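Local coordinates for polysialic acid O-acetyltransferase (PDB 3JQY), which transfers acetyl groups from acetyl-CoA to the O7 or O9 hydroxyls of capsular polysialic acid, working as a homotrimer built on left-handed beta-helices, at residues T20-S32 / N40-E52. Numbering follows the deposited sequence.
Sequences TQDSRLKTQDSFS and NVFVCGDLVNSKE
S23 and F42 meet through paired bonds that show how a polar turn can close the open edge of a beta-helix. The backbone N of S23 donates to F42 O in the carbonyl plane (2.9 Å), while F42 N donates to S23 OG at 2.8 Å and 171°, the hydroxyl standing in for a strand carbonyl. Two residues along strand 41-44, C44 N is taken by the anti lone pair of D22 OD2 (3.0 Å). The other carboxylate oxygen, OD1, accepts R24 N and K26 N from opposite faces of its plane; the R24 bond forms an Asx turn, so D22 fixes its own turn with one oxygen and binds the strand with the other.

Charged chains continue the grip. The R24 side chain crosses V43 at about a right angle, NE 3.3 Å from V43 CG1, and NH2 reaches C44 O from above the carbonyl plane (2.9 Å). R24 NE also forms a salt bridge with D22 OD2, though as a hydrogen bond it is weak. K26 runs out extended past C44 O until a bend at the last torsion turns NZ to D46 OD1, a 2.6 Å salt bridge on the syn side, tilted out of the carboxylate plane.

Inside the coil the contact is largely apolar. F42 sets its edge against the face of F31, CZ above the ring centre, with planes at 53°; CG anti to the backbone N (chi1 175°) carries the ring inward. L47 CD1 meets the F31 rim at CE2 (3.7 Å), and C44 SG approaches obliquely. The Q28 chain packs on C44 (Q28 CG to C44 CB 3.7 Å). I66 of the next coil touches both F31 and L47. Beyond, S30 packs on S50, its hydroxyl bonded to N53.

Strand 41-44 is outermost in its parallel sheet, and the turn occupies edge groups that another coil could otherwise pair with, consistent with an N-terminal cap over the hydrophobic interior.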
# COMPACT_ATOMS: atom_id res chain seq x y z
N THR B 20 21.69 20.72 -21.51
CA THR B 20 20.45 21.47 -21.29
C THR B 20 20.72 22.73 -20.48
O THR B 20 21.57 22.74 -19.60
CB THR B 20 19.41 20.61 -20.54
OG1 THR B 20 19.18 19.39 -21.25
CG2 THR B 20 18.11 21.37 -20.39
N GLN B 21 20.01 23.81 -20.80
CA GLN B 21 20.12 25.05 -20.02
C GLN B 21 18.76 25.47 -19.48
O GLN B 21 17.72 25.10 -20.03
CB GLN B 21 20.73 26.18 -20.87
CG GLN B 21 22.18 25.94 -21.29
CD GLN B 21 22.79 27.10 -22.05
OE1 GLN B 21 22.09 27.89 -22.69
NE2 GLN B 21 24.12 27.22 -21.99
N ASP B 22 18.75 26.23 -18.39
CA ASP B 22 17.50 26.80 -17.88
C ASP B 22 17.16 28.08 -18.65
O ASP B 22 17.86 28.43 -19.60
CB ASP B 22 17.54 27.03 -16.36
CG ASP B 22 18.43 28.19 -15.96
OD1 ASP B 22 18.97 28.89 -16.84
OD2 ASP B 22 18.59 28.42 -14.74
N SER B 23 16.11 28.78 -18.24
CA SER B 23 15.61 29.91 -19.02
C SER B 23 16.59 31.09 -19.04
O SER B 23 16.52 31.95 -19.92
CB SER B 23 14.23 30.36 -18.53
OG SER B 23 13.31 29.30 -18.65
N ARG B 24 17.49 31.14 -18.07
CA ARG B 24 18.47 32.22 -18.05
C ARG B 24 19.81 31.76 -18.61
O ARG B 24 20.84 32.40 -18.39
CB ARG B 24 18.62 32.83 -16.65
CG ARG B 24 19.03 31.83 -15.60
CD ARG B 24 18.45 32.17 -14.25
NE ARG B 24 18.79 31.15 -13.28
CZ ARG B 24 19.82 31.23 -12.44
NH1 ARG B 24 20.60 32.30 -12.45
NH2 ARG B 24 20.06 30.24 -11.59
N LEU B 25 19.78 30.64 -19.33
CA LEU B 25 20.96 30.16 -20.05
C LEU B 25 22.03 29.52 -19.18
O LEU B 25 23.20 29.45 -19.57
CB LEU B 25 21.56 31.30 -20.87
CG LEU B 25 20.97 31.47 -22.27
CD1 LEU B 25 19.54 30.98 -22.33
CD2 LEU B 25 21.06 32.92 -22.73
N LYS B 26 21.63 29.04 -18.00
CA LYS B 26 22.54 28.33 -17.10
C LYS B 26 22.47 26.83 -17.35
O LYS B 26 21.39 26.24 -17.36
CB LYS B 26 22.19 28.64 -15.64
CG LYS B 26 23.11 27.94 -14.63
CD LYS B 26 22.64 28.15 -13.20
CE LYS B 26 23.57 27.44 -12.21
NZ LYS B 26 24.95 28.01 -12.25
N THR B 27 23.63 26.20 -17.55
CA THR B 27 23.65 24.77 -17.85
C THR B 27 23.18 23.92 -16.66
O THR B 27 23.60 24.15 -15.52
CB THR B 27 25.05 24.31 -18.29
OG1 THR B 27 26.00 24.63 -17.27
CG2 THR B 27 25.46 25.01 -19.58
N GLN B 28 22.30 22.96 -16.94
CA GLN B 28 21.80 22.03 -15.92
C GLN B 28 21.88 20.61 -16.46
O GLN B 28 20.92 20.10 -17.05
CB GLN B 28 20.35 22.35 -15.55
CG GLN B 28 20.16 23.69 -14.89
CD GLN B 28 20.87 23.80 -13.55
OE1 GLN B 28 21.07 24.89 -13.02
NE2 GLN B 28 21.25 22.65 -12.99
N ASP B 29 23.02 19.96 -16.25
CA ASP B 29 23.26 18.65 -16.85
C ASP B 29 22.35 17.54 -16.31
O ASP B 29 22.28 16.46 -16.90
CB ASP B 29 24.73 18.26 -16.73
CG ASP B 29 25.27 18.41 -15.31
OD1 ASP B 29 24.49 18.23 -14.35
OD2 ASP B 29 26.47 18.70 -15.17
N SER B 30 21.66 17.80 -15.21
CA SER B 30 20.81 16.77 -14.61
C SER B 30 19.36 16.83 -15.09
O SER B 30 18.58 15.94 -14.81
CB SER B 30 20.85 16.84 -13.08
OG SER B 30 19.89 17.77 -12.58
N PHE B 31 19.02 17.89 -15.82
CA PHE B 31 17.64 18.07 -16.27
C PHE B 31 17.45 17.90 -17.77
O PHE B 31 18.33 18.24 -18.57
CB PHE B 31 17.13 19.46 -15.87
CG PHE B 31 16.46 19.50 -14.52
CD1 PHE B 31 15.08 19.44 -14.42
CD2 PHE B 31 17.21 19.62 -13.36
CE1 PHE B 31 14.46 19.49 -13.18
CE2 PHE B 31 16.59 19.67 -12.12
CZ PHE B 31 15.21 19.60 -12.03
N SER B 32 16.30 17.37 -18.14
CA SER B 32 15.82 17.47 -19.51
C SER B 32 14.60 18.37 -19.45
O SER B 32 13.79 18.27 -18.53
CB SER B 32 15.44 16.10 -20.06
OG SER B 32 14.34 15.55 -19.37
N ASN B 40 6.92 30.30 -20.48
CA ASN B 40 7.37 29.46 -19.37
C ASN B 40 8.78 29.79 -18.90
O ASN B 40 9.63 30.17 -19.70
CB ASN B 40 7.28 27.98 -19.76
CG ASN B 40 5.86 27.55 -20.06
OD1 ASN B 40 5.59 26.94 -21.10
ND2 ASN B 40 4.95 27.87 -19.16
N VAL B 41 9.03 29.62 -17.60
CA VAL B 41 10.33 29.95 -17.02
C VAL B 41 10.82 28.85 -16.09
O VAL B 41 10.08 28.39 -15.23
CB VAL B 41 10.26 31.27 -16.25
CG1 VAL B 41 11.56 31.52 -15.51
CG2 VAL B 41 9.95 32.42 -17.20
N PHE B 42 12.06 28.43 -16.27
CA PHE B 42 12.71 27.48 -15.38
C PHE B 42 13.97 28.17 -14.87
O PHE B 42 14.86 28.50 -15.65
CB PHE B 42 13.05 26.20 -16.15
CG PHE B 42 13.83 25.18 -15.36
CD1 PHE B 42 13.68 25.07 -13.99
CD2 PHE B 42 14.69 24.31 -16.01
CE1 PHE B 42 14.39 24.11 -13.28
CE2 PHE B 42 15.41 23.36 -15.30
CZ PHE B 42 15.25 23.25 -13.94
N VAL B 43 14.01 28.43 -13.56
CA VAL B 43 15.19 29.01 -12.94
C VAL B 43 15.80 27.97 -12.01
O VAL B 43 15.14 27.51 -11.08
CB VAL B 43 14.84 30.27 -12.12
CG1 VAL B 43 16.08 30.85 -11.47
CG2 VAL B 43 14.16 31.31 -13.01
N CYS B 44 17.04 27.59 -12.28
CA CYS B 44 17.66 26.49 -11.55
C CYS B 44 19.02 26.89 -11.01
O CYS B 44 19.89 27.33 -11.76
CB CYS B 44 17.80 25.27 -12.46
SG CYS B 44 18.15 23.74 -11.59
N GLY B 45 19.20 26.73 -9.70
CA GLY B 45 20.46 27.05 -9.05
C GLY B 45 21.52 25.99 -9.24
O GLY B 45 21.39 25.09 -10.08
N ASP B 46 22.60 26.10 -8.47
CA ASP B 46 23.66 25.11 -8.52
C ASP B 46 23.28 23.92 -7.65
O ASP B 46 23.34 24.00 -6.42
CB ASP B 46 24.97 25.73 -8.06
CG ASP B 46 25.50 26.75 -9.05
OD1 ASP B 46 25.57 26.43 -10.25
OD2 ASP B 46 25.84 27.88 -8.63
N LEU B 47 22.88 22.83 -8.28
CA LEU B 47 22.35 21.68 -7.56
C LEU B 47 23.47 20.79 -7.06
O LEU B 47 24.62 20.92 -7.48
CB LEU B 47 21.41 20.87 -8.45
CG LEU B 47 20.29 21.68 -9.10
CD1 LEU B 47 19.42 20.76 -9.93
CD2 LEU B 47 19.48 22.42 -8.04
N VAL B 48 23.13 19.88 -6.15
CA VAL B 48 24.10 18.93 -5.63
C VAL B 48 23.61 17.50 -5.79
O VAL B 48 22.42 17.21 -5.63
CB VAL B 48 24.44 19.21 -4.14
CG1 VAL B 48 25.17 20.54 -4.01
CG2 VAL B 48 23.19 19.20 -3.29
N ASN B 49 24.53 16.60 -6.12
CA ASN B 49 24.24 15.18 -6.24
C ASN B 49 22.96 14.85 -7.01
O ASN B 49 22.21 13.95 -6.62
CB ASN B 49 24.17 14.57 -4.84
CG ASN B 49 24.17 13.05 -4.86
OD1 ASN B 49 24.86 12.43 -5.67
ND2 ASN B 49 23.40 12.45 -3.96
N SER B 50 22.72 15.57 -8.10
CA SER B 50 21.46 15.46 -8.84
C SER B 50 21.58 14.68 -10.14
O SER B 50 22.63 14.70 -10.79
CB SER B 50 20.91 16.86 -9.14
OG SER B 50 20.58 17.54 -7.94
N LYS B 51 20.50 14.00 -10.53
CA LYS B 51 20.51 13.21 -11.76
C LYS B 51 19.10 12.85 -12.24
O LYS B 51 18.18 12.73 -11.43
CB LYS B 51 21.30 11.92 -11.55
CG LYS B 51 20.60 10.92 -10.66
CD LYS B 51 21.46 9.68 -10.42
CE LYS B 51 21.75 8.95 -11.71
NZ LYS B 51 22.55 7.72 -11.48
N GLU B 52 18.96 12.68 -13.55
CA GLU B 52 17.79 12.06 -14.15
C GLU B 52 16.50 12.82 -13.85
O GLU B 52 15.46 12.22 -13.56
CB GLU B 52 17.66 10.61 -13.69
CG GLU B 52 18.81 9.72 -14.12
CD GLU B 52 18.77 9.37 -15.59
OE1 GLU B 52 17.75 9.69 -16.25
OE2 GLU B 52 19.75 8.78 -16.10